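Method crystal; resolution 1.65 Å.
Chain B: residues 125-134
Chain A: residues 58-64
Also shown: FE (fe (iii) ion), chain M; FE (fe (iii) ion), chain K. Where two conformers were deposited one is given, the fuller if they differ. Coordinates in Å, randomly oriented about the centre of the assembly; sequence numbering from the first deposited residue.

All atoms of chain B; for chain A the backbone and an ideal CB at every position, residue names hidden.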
# COMPACT_ATOMS: atom_id res chain seq x y z
N HIS B 125 35.62 30.55 10.84
CA HIS B 125 36.64 31.02 9.92
C HIS B 125 36.26 30.53 8.49
O HIS B 125 36.41 31.32 7.56
CB HIS B 125 38.02 30.42 10.23
CG HIS B 125 38.57 30.84 11.59
ND1 HIS B 125 38.58 32.18 12.02
CD2 HIS B 125 39.19 30.12 12.58
CE1 HIS B 125 39.14 32.23 13.23
NE2 HIS B 125 39.52 31.00 13.58
N LEU B 126 35.88 29.26 8.38
CA LEU B 126 35.54 28.74 7.00
C LEU B 126 34.24 29.34 6.47
O LEU B 126 34.15 29.59 5.25
CB LEU B 126 35.39 27.19 7.09
CG LEU B 126 36.78 26.60 7.44
CD1 LEU B 126 36.59 25.03 7.53
CD2 LEU B 126 37.87 26.90 6.37
N GLN B 127 33.25 29.58 7.32
CA GLN B 127 32.03 30.18 6.85
C GLN B 127 32.39 31.59 6.35
O GLN B 127 31.86 32.01 5.30
CB GLN B 127 31.01 30.21 7.96
CG GLN B 127 29.73 30.93 7.54
CD GLN B 127 28.73 30.94 8.67
OE1 GLN B 127 29.09 31.12 9.85
NE2 GLN B 127 27.47 30.67 8.32
N GLN B 128 33.29 32.32 7.02
CA GLN B 128 33.60 33.67 6.54
C GLN B 128 34.25 33.65 5.14
O GLN B 128 34.01 34.54 4.32
CB GLN B 128 34.51 34.48 7.46
CG GLN B 128 33.79 35.01 8.79
CD GLN B 128 32.49 35.69 8.47
OE1 GLN B 128 31.39 35.12 8.63
NE2 GLN B 128 32.62 36.86 7.88
N VAL B 129 35.07 32.65 4.91
CA VAL B 129 35.69 32.57 3.57
C VAL B 129 34.55 32.43 2.57
O VAL B 129 34.60 33.09 1.50
CB VAL B 129 36.62 31.33 3.50
CG1 VAL B 129 37.03 31.08 2.03
CG2 VAL B 129 37.88 31.53 4.30
N ASN B 130 33.57 31.57 2.83
CA ASN B 130 32.48 31.33 1.88
C ASN B 130 31.65 32.61 1.72
O ASN B 130 31.27 32.97 0.59
CB ASN B 130 31.62 30.22 2.35
CG ASN B 130 32.33 28.88 2.17
OD1 ASN B 130 33.38 28.80 1.47
ND2 ASN B 130 31.79 27.80 2.81
N GLU B 131 31.40 33.27 2.85
CA GLU B 131 30.56 34.46 2.77
C GLU B 131 31.23 35.56 2.02
O GLU B 131 30.53 36.25 1.20
CB GLU B 131 30.24 34.99 4.22
CG GLU B 131 29.24 34.01 4.83
CD GLU B 131 28.52 34.53 6.05
OE1 GLU B 131 28.79 35.68 6.34
OE2 GLU B 131 27.70 33.86 6.66
N GLU B 132 32.51 35.86 2.34
CA GLU B 132 33.21 36.96 1.62
C GLU B 132 33.24 36.64 0.09
O GLU B 132 33.10 37.57 -0.77
CB GLU B 132 34.58 37.18 2.11
CG GLU B 132 34.59 37.88 3.48
CD GLU B 132 35.99 38.30 3.89
OE1 GLU B 132 36.78 38.64 3.05
OE2 GLU B 132 36.41 38.22 5.04
N ASP B 133 33.42 35.36 -0.24
CA ASP B 133 33.35 34.98 -1.64
C ASP B 133 32.01 35.24 -2.31
O ASP B 133 31.97 35.80 -3.46
CB ASP B 133 33.81 33.51 -1.79
CG ASP B 133 33.61 33.00 -3.23
OD1 ASP B 133 34.46 33.36 -4.03
OD2 ASP B 133 32.67 32.22 -3.43
N LYS B 134 30.92 34.83 -1.68
CA LYS B 134 29.58 34.96 -2.25
C LYS B 134 29.31 36.46 -2.40
O LYS B 134 28.80 36.89 -3.45
CB LYS B 134 28.60 34.32 -1.26
CG LYS B 134 27.21 34.43 -1.86
CD LYS B 134 26.28 33.35 -1.42
CE LYS B 134 25.01 33.52 -2.26
NZ LYS B 134 23.89 32.78 -1.59
N UNK A 58 39.28 24.86 -5.31
CA UNK A 58 37.98 25.55 -4.96
C UNK A 58 38.24 26.48 -3.75
O UNK A 58 37.87 27.63 -3.79
CB UNK A 58 36.88 24.54 -4.63
N UNK A 59 38.95 25.95 -2.71
CA UNK A 59 39.17 26.85 -1.53
C UNK A 59 40.08 27.99 -1.92
O UNK A 59 39.82 29.16 -1.54
CB UNK A 59 39.78 26.09 -0.35
N UNK A 60 41.10 27.75 -2.73
CA UNK A 60 42.02 28.85 -3.14
C UNK A 60 41.25 29.91 -3.88
O UNK A 60 41.42 31.13 -3.62
CB UNK A 60 43.16 28.33 -4.02
N UNK A 61 40.34 29.50 -4.79
CA UNK A 61 39.52 30.48 -5.53
C UNK A 61 38.73 31.35 -4.56
O UNK A 61 38.70 32.58 -4.69
CB UNK A 61 38.57 29.77 -6.50
N UNK A 62 38.11 30.71 -3.58
CA UNK A 62 37.23 31.43 -2.62
C UNK A 62 38.09 32.33 -1.77
O UNK A 62 37.59 33.45 -1.43
CB UNK A 62 36.44 30.46 -1.74
N UNK A 63 39.34 31.93 -1.43
CA UNK A 63 40.16 32.72 -0.51
C UNK A 63 41.06 33.71 -1.25
O UNK A 63 42.00 34.23 -0.69
CB UNK A 63 41.01 31.79 0.36
N UNK A 64 40.85 33.84 -2.57
CA UNK A 64 41.73 34.71 -3.38
C UNK A 64 43.17 34.33 -3.33
O UNK A 64 44.08 35.17 -3.39
CB UNK A 64 41.60 36.17 -2.93
FE FE M . 28.02 37.07 7.80
FE FE K . 25.83 34.89 5.85

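Chain B presents one helix to this short piece of chain A, which is itself helical from 58 to 62; the two axes come within 10.0 Å and their directions differ by 64°. At so steep an angle the helices meet over a short length, and few positions of chain A can touch chain B.

At position 58 the CB points sideways and nothing of chain B lies within 5.5 Å of it. The site asks little, and a polar residue would do well. It is Asp A58, which makes no contact with chain B, although its carboxylate will matter to position 62.

Position 59 also has a sideways CB with nothing near it, so a small side chain would fall short of chain B. Farther out, however, lie the methyl groups of Leu B126 and Val B129. Methionine or an aromatic could reach both, while leucine could reach Val B129 but would hardly touch Leu B126. The residue is Phe A59. With chi1 at t, its ring extends so that CE1 lies 3.9 Å from CD2 of Leu B126 and 4.1 Å from CG1 of Val B129, both methyls approaching the ring obliquely.

Position 60 is out of reach, and chain B does not restrict the choice; Ala A60 is found, a residue at ease in a helix. Position 61 is sideways with no neighbour near its CB, so chain B again selects little. Asn A61, with chi1 at m, leads its amide away from chain B.

Position 62 is the most demanding. Its ideal CB lies 3.9 Å from CG1 of Val B129 and 4.0 Å from CB of Asp B133, with OD1 of Asn B130 4.7 Å away. The first part of the side chain must therefore pack against carbon, while the acceptor on Asn B130 favours a donor at its end. Glutamine or arginine might serve, but lysine combines a flexible aliphatic stem with a cation. In Lys A62, CB packs 3.8 Å from CG1 of Val B129, CG lies 3.8 Å from CG of Asp B133, and NZ donates a 2.7 Å hydrogen bond to OD1 of Asn B130. The same NZ forms a long salt bridge, 3.8 Å, with OD2 of Asp A58, so the ammonium is held from both chains. Water extends the contact at the backbone: one molecule lies 2.6 Å from O of Lys A62 and 2.8 Å from O of Val B129, close enough to hydrogen-bond to either.

At position 63 phi/psi of -93/9° leave the helix, and the ideal CB, pointing sideways, sits 4.4 Å from CG1 of Val B129. An aliphatic carbon beyond CB could cover this valine if chi1 turns it that way. Arg A63 does so with its stem, CG lying 3.7 Å from CG2 of Val B129, while its guanidinium is hydrogen-bonded elsewhere in the structure.

Position 64 has positive phi (58/40°), which glycine, asparagine and aspartate tolerate best. Asn A64 fits, and its ND2 donates to a water 2.9 Å away, which also lies 2.8 Å from OD1 of Asp B133.

Chain A, residues 58-64: DFANKRN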
# COMPACT_ATOMS: atom_id res chain seq x y z
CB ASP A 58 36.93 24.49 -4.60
CG ASP A 58 35.58 25.11 -4.32
OD1 ASP A 58 35.20 26.09 -4.98
OD2 ASP A 58 34.97 24.68 -3.38
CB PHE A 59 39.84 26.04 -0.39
CG PHE A 59 40.09 26.87 0.81
CD1 PHE A 59 39.08 27.05 1.75
CD2 PHE A 59 41.33 27.46 0.96
CE1 PHE A 59 39.33 27.83 2.88
CE2 PHE A 59 41.61 28.25 2.12
CZ PHE A 59 40.56 28.42 3.07
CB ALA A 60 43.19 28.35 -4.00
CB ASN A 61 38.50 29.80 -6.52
CG ASN A 61 39.21 29.11 -7.75
OD1 ASN A 61 40.39 29.36 -8.04
ND2 ASN A 61 38.52 28.15 -8.35
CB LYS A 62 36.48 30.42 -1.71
CG LYS A 62 35.38 29.71 -2.50
CD LYS A 62 34.50 28.77 -1.72
CE LYS A 62 35.24 27.69 -1.01
NZ LYS A 62 34.12 26.90 -0.36
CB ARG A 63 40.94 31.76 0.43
CG ARG A 63 40.65 32.10 1.95
CD ARG A 63 41.13 33.49 2.34
NE ARG A 63 42.56 33.42 2.27
CZ ARG A 63 43.33 32.93 3.23
NH1 ARG A 63 42.71 32.69 4.37
NH2 ARG A 63 44.70 32.82 3.04
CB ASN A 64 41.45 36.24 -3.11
CG ASN A 64 39.99 36.54 -3.16
OD1 ASN A 64 39.40 36.88 -2.08
ND2 ASN A 64 39.32 36.27 -4.26
O HOH W 1 36.77 34.64 0.76
O HOH W 2 36.76 34.92 -3.86
O HOH W 3 32.80 25.34 2.03
O HOH W 4 29.09 36.50 9.22
O HOH W 5 26.72 36.60 7.37
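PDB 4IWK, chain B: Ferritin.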